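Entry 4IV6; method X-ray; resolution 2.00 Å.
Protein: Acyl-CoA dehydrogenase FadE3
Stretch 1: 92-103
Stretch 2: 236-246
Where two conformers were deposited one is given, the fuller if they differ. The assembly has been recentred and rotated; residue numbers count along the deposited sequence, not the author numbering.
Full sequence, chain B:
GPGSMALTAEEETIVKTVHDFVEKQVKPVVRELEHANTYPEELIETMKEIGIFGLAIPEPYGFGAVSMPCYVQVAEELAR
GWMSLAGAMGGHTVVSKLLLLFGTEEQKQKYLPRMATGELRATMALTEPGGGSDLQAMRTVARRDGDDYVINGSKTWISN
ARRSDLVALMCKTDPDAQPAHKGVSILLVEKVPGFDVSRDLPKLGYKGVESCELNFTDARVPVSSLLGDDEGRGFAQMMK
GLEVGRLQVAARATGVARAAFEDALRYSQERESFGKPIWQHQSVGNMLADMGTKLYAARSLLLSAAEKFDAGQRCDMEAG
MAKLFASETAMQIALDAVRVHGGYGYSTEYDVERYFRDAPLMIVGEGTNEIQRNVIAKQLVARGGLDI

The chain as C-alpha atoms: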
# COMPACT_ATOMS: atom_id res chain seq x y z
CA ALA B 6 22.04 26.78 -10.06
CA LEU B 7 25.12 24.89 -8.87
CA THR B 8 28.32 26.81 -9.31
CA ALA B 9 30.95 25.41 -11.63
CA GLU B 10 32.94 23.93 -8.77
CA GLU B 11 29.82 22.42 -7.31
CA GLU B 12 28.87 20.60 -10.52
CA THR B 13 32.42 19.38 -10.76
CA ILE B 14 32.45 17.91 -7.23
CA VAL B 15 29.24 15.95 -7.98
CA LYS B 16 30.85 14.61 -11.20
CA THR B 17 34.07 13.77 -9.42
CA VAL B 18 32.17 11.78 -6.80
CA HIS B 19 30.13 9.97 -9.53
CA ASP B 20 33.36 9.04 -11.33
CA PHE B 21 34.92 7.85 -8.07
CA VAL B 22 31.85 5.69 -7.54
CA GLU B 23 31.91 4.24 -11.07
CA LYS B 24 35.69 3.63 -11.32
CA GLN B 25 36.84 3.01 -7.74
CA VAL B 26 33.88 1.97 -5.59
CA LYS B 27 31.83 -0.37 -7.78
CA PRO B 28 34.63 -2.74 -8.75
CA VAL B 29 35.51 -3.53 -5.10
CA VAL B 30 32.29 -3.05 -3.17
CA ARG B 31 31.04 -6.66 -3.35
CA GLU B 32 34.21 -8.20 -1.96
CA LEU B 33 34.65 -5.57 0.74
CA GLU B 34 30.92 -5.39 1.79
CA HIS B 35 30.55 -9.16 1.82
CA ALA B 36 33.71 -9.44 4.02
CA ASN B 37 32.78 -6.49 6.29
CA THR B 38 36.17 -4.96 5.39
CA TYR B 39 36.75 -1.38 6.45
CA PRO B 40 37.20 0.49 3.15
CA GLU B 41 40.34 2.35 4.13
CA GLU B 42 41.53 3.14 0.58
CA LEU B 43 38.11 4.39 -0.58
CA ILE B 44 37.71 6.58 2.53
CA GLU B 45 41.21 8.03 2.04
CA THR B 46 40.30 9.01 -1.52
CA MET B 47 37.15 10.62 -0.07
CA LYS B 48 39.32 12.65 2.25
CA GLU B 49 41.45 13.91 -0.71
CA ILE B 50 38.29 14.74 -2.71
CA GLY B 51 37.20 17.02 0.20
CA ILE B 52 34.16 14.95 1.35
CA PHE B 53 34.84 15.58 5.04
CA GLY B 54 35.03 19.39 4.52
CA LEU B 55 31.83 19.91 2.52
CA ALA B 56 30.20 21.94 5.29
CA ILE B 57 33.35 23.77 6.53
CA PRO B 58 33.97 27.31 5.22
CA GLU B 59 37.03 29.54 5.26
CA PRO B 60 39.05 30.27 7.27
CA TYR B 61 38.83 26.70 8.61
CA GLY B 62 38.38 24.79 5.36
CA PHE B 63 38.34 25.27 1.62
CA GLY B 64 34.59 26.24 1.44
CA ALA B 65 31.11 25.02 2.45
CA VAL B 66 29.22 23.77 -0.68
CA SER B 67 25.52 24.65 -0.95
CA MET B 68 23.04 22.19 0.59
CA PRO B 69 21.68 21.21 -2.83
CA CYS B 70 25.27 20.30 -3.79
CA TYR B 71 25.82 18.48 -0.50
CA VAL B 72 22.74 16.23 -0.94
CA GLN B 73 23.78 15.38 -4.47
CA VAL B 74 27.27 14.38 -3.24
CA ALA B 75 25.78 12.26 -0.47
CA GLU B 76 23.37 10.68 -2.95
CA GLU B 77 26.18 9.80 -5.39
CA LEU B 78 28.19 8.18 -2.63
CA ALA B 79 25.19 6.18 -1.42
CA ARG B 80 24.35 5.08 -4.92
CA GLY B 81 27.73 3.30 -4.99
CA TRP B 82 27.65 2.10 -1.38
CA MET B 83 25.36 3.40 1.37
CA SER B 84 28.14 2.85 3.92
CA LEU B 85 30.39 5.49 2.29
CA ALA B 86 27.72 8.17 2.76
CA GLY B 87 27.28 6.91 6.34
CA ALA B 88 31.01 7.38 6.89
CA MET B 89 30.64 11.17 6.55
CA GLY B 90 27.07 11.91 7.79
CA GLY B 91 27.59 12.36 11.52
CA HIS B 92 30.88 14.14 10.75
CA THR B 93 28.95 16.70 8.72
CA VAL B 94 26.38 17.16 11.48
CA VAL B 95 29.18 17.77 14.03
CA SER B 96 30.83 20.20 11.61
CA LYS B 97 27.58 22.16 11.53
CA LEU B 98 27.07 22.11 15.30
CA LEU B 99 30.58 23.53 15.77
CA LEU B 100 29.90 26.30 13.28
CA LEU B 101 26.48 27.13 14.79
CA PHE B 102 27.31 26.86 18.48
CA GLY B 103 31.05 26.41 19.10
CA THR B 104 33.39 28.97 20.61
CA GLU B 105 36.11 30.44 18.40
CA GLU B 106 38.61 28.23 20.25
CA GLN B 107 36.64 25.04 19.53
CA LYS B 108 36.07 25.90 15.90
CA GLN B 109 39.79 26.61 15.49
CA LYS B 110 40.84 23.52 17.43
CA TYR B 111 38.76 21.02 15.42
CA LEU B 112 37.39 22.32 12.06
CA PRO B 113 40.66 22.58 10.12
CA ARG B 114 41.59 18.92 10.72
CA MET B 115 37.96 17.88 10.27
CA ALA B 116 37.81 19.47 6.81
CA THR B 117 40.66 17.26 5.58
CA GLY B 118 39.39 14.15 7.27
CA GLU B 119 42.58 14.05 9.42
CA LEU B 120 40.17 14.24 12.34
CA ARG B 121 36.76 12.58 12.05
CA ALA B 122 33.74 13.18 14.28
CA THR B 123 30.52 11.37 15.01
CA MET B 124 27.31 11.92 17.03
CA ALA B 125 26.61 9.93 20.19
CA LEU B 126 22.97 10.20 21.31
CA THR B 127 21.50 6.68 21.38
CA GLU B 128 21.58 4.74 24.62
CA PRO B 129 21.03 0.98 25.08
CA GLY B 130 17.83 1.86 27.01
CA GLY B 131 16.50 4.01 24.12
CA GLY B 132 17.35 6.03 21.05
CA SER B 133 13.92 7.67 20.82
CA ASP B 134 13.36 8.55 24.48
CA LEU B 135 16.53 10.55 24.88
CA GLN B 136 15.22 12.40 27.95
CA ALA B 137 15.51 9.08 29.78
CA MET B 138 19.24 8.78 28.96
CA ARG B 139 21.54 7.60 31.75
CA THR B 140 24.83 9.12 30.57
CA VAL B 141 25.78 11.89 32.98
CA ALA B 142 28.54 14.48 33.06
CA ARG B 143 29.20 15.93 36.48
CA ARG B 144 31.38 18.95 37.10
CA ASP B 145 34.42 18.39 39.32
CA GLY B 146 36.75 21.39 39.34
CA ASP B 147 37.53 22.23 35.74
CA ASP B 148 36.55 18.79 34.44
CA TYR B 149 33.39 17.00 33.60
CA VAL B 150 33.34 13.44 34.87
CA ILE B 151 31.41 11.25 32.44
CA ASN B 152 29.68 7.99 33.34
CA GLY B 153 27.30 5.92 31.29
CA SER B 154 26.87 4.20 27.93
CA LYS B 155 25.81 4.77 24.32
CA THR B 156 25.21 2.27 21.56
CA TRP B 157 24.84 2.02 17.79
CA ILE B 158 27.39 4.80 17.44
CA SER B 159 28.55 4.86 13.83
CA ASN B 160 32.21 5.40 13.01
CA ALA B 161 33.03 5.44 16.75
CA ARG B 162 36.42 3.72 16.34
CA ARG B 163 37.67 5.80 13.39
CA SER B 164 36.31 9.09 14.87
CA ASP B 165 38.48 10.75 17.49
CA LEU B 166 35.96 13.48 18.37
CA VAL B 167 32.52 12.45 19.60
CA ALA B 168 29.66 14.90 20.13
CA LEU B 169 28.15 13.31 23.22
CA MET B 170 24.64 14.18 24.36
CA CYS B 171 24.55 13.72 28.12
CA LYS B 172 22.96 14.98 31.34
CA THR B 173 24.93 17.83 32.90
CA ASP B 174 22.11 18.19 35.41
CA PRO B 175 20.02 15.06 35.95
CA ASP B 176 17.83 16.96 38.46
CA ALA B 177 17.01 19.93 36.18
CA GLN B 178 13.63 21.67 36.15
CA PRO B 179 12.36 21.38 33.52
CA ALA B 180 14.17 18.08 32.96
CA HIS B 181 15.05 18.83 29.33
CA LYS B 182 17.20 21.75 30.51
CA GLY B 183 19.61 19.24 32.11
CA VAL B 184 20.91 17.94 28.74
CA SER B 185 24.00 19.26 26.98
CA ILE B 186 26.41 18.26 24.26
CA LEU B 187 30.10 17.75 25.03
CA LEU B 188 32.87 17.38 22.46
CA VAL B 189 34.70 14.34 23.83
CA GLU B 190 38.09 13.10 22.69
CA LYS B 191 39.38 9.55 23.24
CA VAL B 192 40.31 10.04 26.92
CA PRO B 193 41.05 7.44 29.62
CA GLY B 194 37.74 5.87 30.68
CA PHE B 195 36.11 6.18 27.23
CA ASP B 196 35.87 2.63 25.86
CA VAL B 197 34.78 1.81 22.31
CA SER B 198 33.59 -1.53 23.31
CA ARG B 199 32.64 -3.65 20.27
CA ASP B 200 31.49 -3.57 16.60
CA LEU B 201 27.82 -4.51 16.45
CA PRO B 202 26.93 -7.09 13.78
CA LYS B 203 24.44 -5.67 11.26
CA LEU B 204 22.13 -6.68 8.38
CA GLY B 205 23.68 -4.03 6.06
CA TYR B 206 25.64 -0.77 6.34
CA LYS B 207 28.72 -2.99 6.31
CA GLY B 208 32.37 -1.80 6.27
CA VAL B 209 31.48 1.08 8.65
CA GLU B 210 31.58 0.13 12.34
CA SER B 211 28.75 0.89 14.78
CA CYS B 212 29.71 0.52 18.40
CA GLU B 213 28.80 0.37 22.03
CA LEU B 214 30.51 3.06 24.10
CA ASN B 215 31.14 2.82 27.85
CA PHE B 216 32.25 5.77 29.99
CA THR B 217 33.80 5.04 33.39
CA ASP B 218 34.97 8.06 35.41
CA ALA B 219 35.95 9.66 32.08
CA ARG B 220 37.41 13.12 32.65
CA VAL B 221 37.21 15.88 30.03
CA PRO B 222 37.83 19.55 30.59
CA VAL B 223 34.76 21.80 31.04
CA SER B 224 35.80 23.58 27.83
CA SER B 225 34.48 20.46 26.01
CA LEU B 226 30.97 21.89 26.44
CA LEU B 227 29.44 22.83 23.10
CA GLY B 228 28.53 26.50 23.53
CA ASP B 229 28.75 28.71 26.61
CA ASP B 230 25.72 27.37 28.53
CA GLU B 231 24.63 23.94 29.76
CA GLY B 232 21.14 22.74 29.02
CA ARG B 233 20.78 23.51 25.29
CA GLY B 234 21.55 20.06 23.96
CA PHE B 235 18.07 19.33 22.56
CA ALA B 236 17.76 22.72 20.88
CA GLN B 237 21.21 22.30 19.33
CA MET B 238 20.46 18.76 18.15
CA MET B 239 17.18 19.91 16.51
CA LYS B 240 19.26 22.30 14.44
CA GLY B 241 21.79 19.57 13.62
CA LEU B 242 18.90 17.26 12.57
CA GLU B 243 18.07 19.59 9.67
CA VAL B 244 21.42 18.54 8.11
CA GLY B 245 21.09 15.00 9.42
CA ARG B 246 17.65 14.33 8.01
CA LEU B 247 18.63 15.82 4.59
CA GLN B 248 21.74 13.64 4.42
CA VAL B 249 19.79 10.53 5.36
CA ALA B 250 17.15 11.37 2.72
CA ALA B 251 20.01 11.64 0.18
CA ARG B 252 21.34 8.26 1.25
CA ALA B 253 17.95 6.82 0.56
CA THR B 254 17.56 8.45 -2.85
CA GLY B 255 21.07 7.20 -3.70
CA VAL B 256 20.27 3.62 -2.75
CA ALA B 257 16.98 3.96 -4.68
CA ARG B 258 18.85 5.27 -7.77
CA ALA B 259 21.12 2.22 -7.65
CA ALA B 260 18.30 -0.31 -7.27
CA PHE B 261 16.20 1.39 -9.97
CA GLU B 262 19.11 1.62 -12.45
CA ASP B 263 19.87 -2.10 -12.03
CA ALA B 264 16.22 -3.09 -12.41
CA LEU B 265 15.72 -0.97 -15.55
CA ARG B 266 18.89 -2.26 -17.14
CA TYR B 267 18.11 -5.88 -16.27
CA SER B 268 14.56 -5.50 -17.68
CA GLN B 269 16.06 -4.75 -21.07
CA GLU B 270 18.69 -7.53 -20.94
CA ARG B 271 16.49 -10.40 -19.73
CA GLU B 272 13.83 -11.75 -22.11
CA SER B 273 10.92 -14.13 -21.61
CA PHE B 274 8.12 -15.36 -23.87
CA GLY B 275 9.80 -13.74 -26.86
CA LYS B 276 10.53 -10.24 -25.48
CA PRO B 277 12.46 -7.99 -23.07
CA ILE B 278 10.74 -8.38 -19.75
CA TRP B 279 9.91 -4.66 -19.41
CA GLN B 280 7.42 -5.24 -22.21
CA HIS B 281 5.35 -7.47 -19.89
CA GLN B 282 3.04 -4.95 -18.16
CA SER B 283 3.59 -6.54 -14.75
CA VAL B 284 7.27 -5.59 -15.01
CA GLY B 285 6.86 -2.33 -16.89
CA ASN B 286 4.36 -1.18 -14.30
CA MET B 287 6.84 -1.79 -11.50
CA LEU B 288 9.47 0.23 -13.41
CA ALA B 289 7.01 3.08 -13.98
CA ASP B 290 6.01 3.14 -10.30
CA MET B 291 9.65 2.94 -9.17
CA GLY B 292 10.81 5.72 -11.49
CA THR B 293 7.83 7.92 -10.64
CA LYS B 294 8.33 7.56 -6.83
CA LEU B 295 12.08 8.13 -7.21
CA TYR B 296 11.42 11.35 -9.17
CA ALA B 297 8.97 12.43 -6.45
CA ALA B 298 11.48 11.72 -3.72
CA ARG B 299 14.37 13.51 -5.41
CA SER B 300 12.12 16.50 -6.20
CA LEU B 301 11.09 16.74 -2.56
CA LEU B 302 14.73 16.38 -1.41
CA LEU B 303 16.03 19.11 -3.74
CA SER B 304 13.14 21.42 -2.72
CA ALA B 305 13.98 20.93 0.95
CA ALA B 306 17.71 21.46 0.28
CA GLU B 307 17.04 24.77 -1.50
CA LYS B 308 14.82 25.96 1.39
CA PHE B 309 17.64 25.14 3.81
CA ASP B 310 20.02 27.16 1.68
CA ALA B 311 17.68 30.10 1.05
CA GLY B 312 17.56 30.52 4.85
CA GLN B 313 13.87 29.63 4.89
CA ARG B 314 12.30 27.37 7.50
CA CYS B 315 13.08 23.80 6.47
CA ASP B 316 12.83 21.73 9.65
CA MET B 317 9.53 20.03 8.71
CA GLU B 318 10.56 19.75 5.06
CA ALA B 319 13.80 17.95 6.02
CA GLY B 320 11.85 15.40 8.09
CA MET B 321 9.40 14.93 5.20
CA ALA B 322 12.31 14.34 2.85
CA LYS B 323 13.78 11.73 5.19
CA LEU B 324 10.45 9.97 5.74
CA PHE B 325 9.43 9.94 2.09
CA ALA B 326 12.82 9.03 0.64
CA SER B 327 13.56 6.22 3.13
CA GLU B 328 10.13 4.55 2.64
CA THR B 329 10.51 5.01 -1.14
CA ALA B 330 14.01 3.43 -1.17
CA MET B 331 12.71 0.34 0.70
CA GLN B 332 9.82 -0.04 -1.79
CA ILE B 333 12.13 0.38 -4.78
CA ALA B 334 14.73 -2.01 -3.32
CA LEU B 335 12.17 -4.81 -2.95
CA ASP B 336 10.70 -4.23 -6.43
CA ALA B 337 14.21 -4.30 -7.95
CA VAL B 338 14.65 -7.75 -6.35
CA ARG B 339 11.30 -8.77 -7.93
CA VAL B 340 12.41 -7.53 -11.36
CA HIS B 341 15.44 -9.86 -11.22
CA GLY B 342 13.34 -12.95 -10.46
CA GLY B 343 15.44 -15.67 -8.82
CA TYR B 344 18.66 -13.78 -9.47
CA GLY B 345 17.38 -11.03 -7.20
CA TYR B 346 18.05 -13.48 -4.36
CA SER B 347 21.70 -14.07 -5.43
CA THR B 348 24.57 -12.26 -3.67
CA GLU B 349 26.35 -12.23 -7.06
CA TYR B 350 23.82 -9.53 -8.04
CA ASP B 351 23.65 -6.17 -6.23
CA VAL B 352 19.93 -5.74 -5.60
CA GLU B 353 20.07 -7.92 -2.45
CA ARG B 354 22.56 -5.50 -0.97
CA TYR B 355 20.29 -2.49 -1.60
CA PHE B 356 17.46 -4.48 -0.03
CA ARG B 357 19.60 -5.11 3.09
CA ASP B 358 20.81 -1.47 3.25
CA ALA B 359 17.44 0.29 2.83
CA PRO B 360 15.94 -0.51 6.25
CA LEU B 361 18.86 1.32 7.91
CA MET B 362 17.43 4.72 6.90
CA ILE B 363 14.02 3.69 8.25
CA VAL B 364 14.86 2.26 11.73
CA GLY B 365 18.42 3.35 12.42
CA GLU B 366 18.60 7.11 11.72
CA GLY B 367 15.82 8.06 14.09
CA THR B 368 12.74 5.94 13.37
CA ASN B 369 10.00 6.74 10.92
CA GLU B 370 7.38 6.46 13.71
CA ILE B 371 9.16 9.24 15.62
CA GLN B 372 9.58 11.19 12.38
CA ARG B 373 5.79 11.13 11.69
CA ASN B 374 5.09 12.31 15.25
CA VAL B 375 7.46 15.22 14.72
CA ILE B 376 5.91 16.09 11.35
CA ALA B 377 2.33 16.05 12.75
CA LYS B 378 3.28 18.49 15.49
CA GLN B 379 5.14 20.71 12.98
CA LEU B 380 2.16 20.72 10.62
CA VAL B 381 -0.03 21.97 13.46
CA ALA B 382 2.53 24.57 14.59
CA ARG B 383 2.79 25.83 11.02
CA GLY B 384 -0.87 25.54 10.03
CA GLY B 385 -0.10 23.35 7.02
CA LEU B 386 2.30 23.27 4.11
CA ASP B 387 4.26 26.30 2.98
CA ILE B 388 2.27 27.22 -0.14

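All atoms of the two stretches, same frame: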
# COMPACT_ATOMS: atom_id res chain seq x y z
N HIS B 92 29.78 13.19 10.82
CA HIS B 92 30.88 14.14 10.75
C HIS B 92 30.39 15.48 10.25
O HIS B 92 30.72 16.52 10.79
CB HIS B 92 31.97 13.58 9.84
CG HIS B 92 33.13 14.48 9.62
ND1 HIS B 92 34.29 14.40 10.37
CD2 HIS B 92 33.36 15.43 8.69
CE1 HIS B 92 35.16 15.29 9.94
NE2 HIS B 92 34.62 15.92 8.90
N THR B 93 29.56 15.46 9.22
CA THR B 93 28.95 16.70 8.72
C THR B 93 28.06 17.39 9.78
O THR B 93 28.10 18.62 9.96
CB THR B 93 28.11 16.43 7.45
OG1 THR B 93 28.88 15.63 6.52
CG2 THR B 93 27.72 17.73 6.81
N VAL B 94 27.26 16.61 10.46
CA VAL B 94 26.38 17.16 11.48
C VAL B 94 27.24 17.83 12.57
O VAL B 94 26.93 18.94 12.98
CB VAL B 94 25.44 16.09 12.05
CG1 VAL B 94 24.64 16.64 13.21
CG2 VAL B 94 24.49 15.59 10.96
N VAL B 95 28.32 17.17 13.01
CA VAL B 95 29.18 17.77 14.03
C VAL B 95 29.83 19.04 13.51
O VAL B 95 29.94 20.03 14.25
CB VAL B 95 30.28 16.81 14.55
CG1 VAL B 95 31.20 17.52 15.53
CG2 VAL B 95 29.66 15.59 15.20
N SER B 96 30.29 19.02 12.24
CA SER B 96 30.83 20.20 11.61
C SER B 96 29.85 21.36 11.75
O SER B 96 30.21 22.46 12.14
CB SER B 96 31.18 19.97 10.12
OG SER B 96 32.17 18.97 9.93
N LYS B 97 28.59 21.11 11.44
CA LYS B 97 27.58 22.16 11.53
C LYS B 97 27.33 22.64 12.96
O LYS B 97 27.18 23.84 13.20
CB LYS B 97 26.27 21.66 10.91
CG LYS B 97 25.14 22.68 10.85
CD LYS B 97 25.36 23.70 9.75
CE LYS B 97 24.15 24.60 9.60
NZ LYS B 97 24.41 25.69 8.62
N LEU B 98 27.24 21.72 13.91
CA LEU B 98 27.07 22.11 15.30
C LEU B 98 28.20 23.02 15.81
O LEU B 98 27.94 24.00 16.52
CB LEU B 98 26.97 20.89 16.21
CG LEU B 98 25.71 20.05 16.01
CD1 LEU B 98 25.76 18.85 16.93
CD2 LEU B 98 24.45 20.88 16.21
N LEU B 99 29.43 22.70 15.44
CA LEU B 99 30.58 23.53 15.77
C LEU B 99 30.44 24.92 15.17
O LEU B 99 30.64 25.92 15.85
CB LEU B 99 31.88 22.89 15.29
CG LEU B 99 32.53 21.84 16.20
CD1 LEU B 99 33.53 20.99 15.43
CD2 LEU B 99 33.22 22.52 17.37
N LEU B 100 30.09 25.00 13.89
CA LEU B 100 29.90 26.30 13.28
C LEU B 100 28.77 27.08 13.94
O LEU B 100 28.93 28.25 14.20
CB LEU B 100 29.63 26.15 11.81
CG LEU B 100 30.90 25.75 11.05
CD1 LEU B 100 30.48 25.10 9.74
CD2 LEU B 100 31.81 26.94 10.81
N LEU B 101 27.66 26.42 14.24
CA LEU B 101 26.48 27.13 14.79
C LEU B 101 26.67 27.58 16.23
O LEU B 101 26.25 28.67 16.59
CB LEU B 101 25.21 26.26 14.71
CG LEU B 101 24.63 26.02 13.30
CD1 LEU B 101 23.38 25.15 13.38
CD2 LEU B 101 24.31 27.32 12.59
N PHE B 102 27.33 26.75 17.03
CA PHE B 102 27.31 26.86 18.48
C PHE B 102 28.70 26.90 19.17
O PHE B 102 28.81 27.22 20.34
CB PHE B 102 26.49 25.67 19.04
CG PHE B 102 25.07 25.58 18.50
CD1 PHE B 102 24.16 26.59 18.74
CD2 PHE B 102 24.66 24.49 17.77
CE1 PHE B 102 22.86 26.53 18.25
CE2 PHE B 102 23.35 24.40 17.28
CZ PHE B 102 22.45 25.42 17.52
N GLY B 103 29.76 26.51 18.47
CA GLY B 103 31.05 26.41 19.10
C GLY B 103 31.67 27.77 19.40
O GLY B 103 31.40 28.75 18.71
N ALA B 236 17.91 21.65 21.85
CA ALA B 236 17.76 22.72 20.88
C ALA B 236 18.85 22.64 19.82
O ALA B 236 18.58 22.77 18.62
CB ALA B 236 17.81 24.07 21.59
N GLN B 237 20.08 22.41 20.26
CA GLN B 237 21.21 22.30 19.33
C GLN B 237 21.03 21.09 18.42
O GLN B 237 21.20 21.24 17.20
CB GLN B 237 22.52 22.18 20.09
CG GLN B 237 22.92 23.43 20.87
CD GLN B 237 24.03 23.16 21.87
OE1 GLN B 237 24.31 22.02 22.24
NE2 GLN B 237 24.69 24.22 22.30
N MET B 238 20.69 19.94 18.98
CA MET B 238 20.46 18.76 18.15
C MET B 238 19.35 18.99 17.12
O MET B 238 19.52 18.63 15.97
CB MET B 238 20.16 17.52 18.99
CG MET B 238 20.41 16.23 18.22
SD MET B 238 22.07 16.21 17.52
CE MET B 238 21.75 16.47 15.80
N MET B 239 18.24 19.62 17.50
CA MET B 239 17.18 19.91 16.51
C MET B 239 17.74 20.58 15.28
O MET B 239 17.38 20.25 14.16
CB MET B 239 16.11 20.81 17.10
CG MET B 239 14.87 20.08 17.60
SD MET B 239 13.71 21.30 18.26
CE MET B 239 13.20 22.13 16.76
N LYS B 240 18.65 21.53 15.50
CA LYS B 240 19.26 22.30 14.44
C LYS B 240 20.20 21.42 13.60
O LYS B 240 20.19 21.45 12.36
CB LYS B 240 19.97 23.50 15.09
CG LYS B 240 20.01 24.75 14.28
CD LYS B 240 18.64 25.26 13.86
CE LYS B 240 18.80 25.89 12.48
NZ LYS B 240 17.55 26.48 11.94
N GLY B 241 20.97 20.57 14.28
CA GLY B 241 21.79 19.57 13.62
C GLY B 241 20.99 18.55 12.82
O GLY B 241 21.46 18.10 11.78
N LEU B 242 19.78 18.20 13.29
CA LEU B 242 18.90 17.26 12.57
C LEU B 242 18.36 17.77 11.22
O LEU B 242 17.94 16.99 10.39
CB LEU B 242 17.70 16.86 13.44
CG LEU B 242 17.98 15.99 14.67
CD1 LEU B 242 16.75 15.92 15.56
CD2 LEU B 242 18.43 14.61 14.25
N GLU B 243 18.37 19.07 11.01
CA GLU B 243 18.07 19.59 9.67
C GLU B 243 19.06 19.00 8.66
O GLU B 243 18.66 18.40 7.65
CB GLU B 243 18.13 21.10 9.68
CG GLU B 243 17.02 21.75 10.50
CD GLU B 243 17.09 23.27 10.55
OE1 GLU B 243 18.01 23.87 9.96
OE2 GLU B 243 16.20 23.88 11.20
N VAL B 244 20.36 19.13 8.94
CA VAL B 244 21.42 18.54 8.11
C VAL B 244 21.30 17.02 8.11
O VAL B 244 21.38 16.36 7.05
CB VAL B 244 22.83 18.95 8.61
CG1 VAL B 244 23.90 18.27 7.79
CG2 VAL B 244 23.01 20.46 8.53
N GLY B 245 21.12 16.44 9.30
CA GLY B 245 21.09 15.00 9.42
C GLY B 245 19.96 14.34 8.63
O GLY B 245 20.17 13.36 7.93
N ARG B 246 18.77 14.88 8.74
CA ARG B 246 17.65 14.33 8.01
C ARG B 246 17.83 14.48 6.48
O ARG B 246 17.51 13.58 5.73
CB ARG B 246 16.35 15.01 8.47
CG ARG B 246 15.93 14.53 9.85
CD ARG B 246 14.87 15.43 10.45
NE ARG B 246 14.34 14.85 11.69
CZ ARG B 246 13.77 15.53 12.68
NH1 ARG B 246 13.65 16.83 12.63
NH2 ARG B 246 13.35 14.90 13.74

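Two helical segments, 92-102 and 236-246, pack with their axes 8.9 Å apart at closest approach and 137° between their N-to-C directions, burying 516 Å² in total. No hydrogen bond crosses the interface, so the evidence for cohesion lies in apolar packing.

The backbones come nearest at Val 94 and Gly 241, whose CA atoms are 5.6 Å apart. An ideal CB on Gly 241 would lie 3.1 Å from Leu 98 CD2 and 2.8 Å from Met 238 CE; its absence leaves space for Val 94, a knob among Met 238, Gly 241, Val 244 and Gly 245. The branches of Val 94 diverge: CG1 reaches Met 238 CE at 3.9 Å, while CG2 lies 3.8 Å from Gly 245 CA. Val 244 extends the apolar surface, its CG1 4.0 Å from Thr 93 CG2 and its CG2 3.9 Å from Lys 97 CG, an aliphatic part of the lysine. Val 94 and Val 244 are buried and among the residues most covered by the opposing stretch (68 and 73 Å²); Leu 98, also buried, brings CD2 to 3.4 Å from Gln 237 O.

The Phe 102 ring packs on aliphatic atoms of the other helix. Gln 237 CG sits 3.6 Å from the ring centroid of Phe 102, 8° off the normal, a CH-pi contact over one face; Lys 240 CB lies at the edge.

The methylenes of Lys 240 also pack, CG lying 3.5 Å from Leu 101 CD1, while its NZ forms a salt bridge to Glu 243 OE2 (3.0 Å) within its own helix.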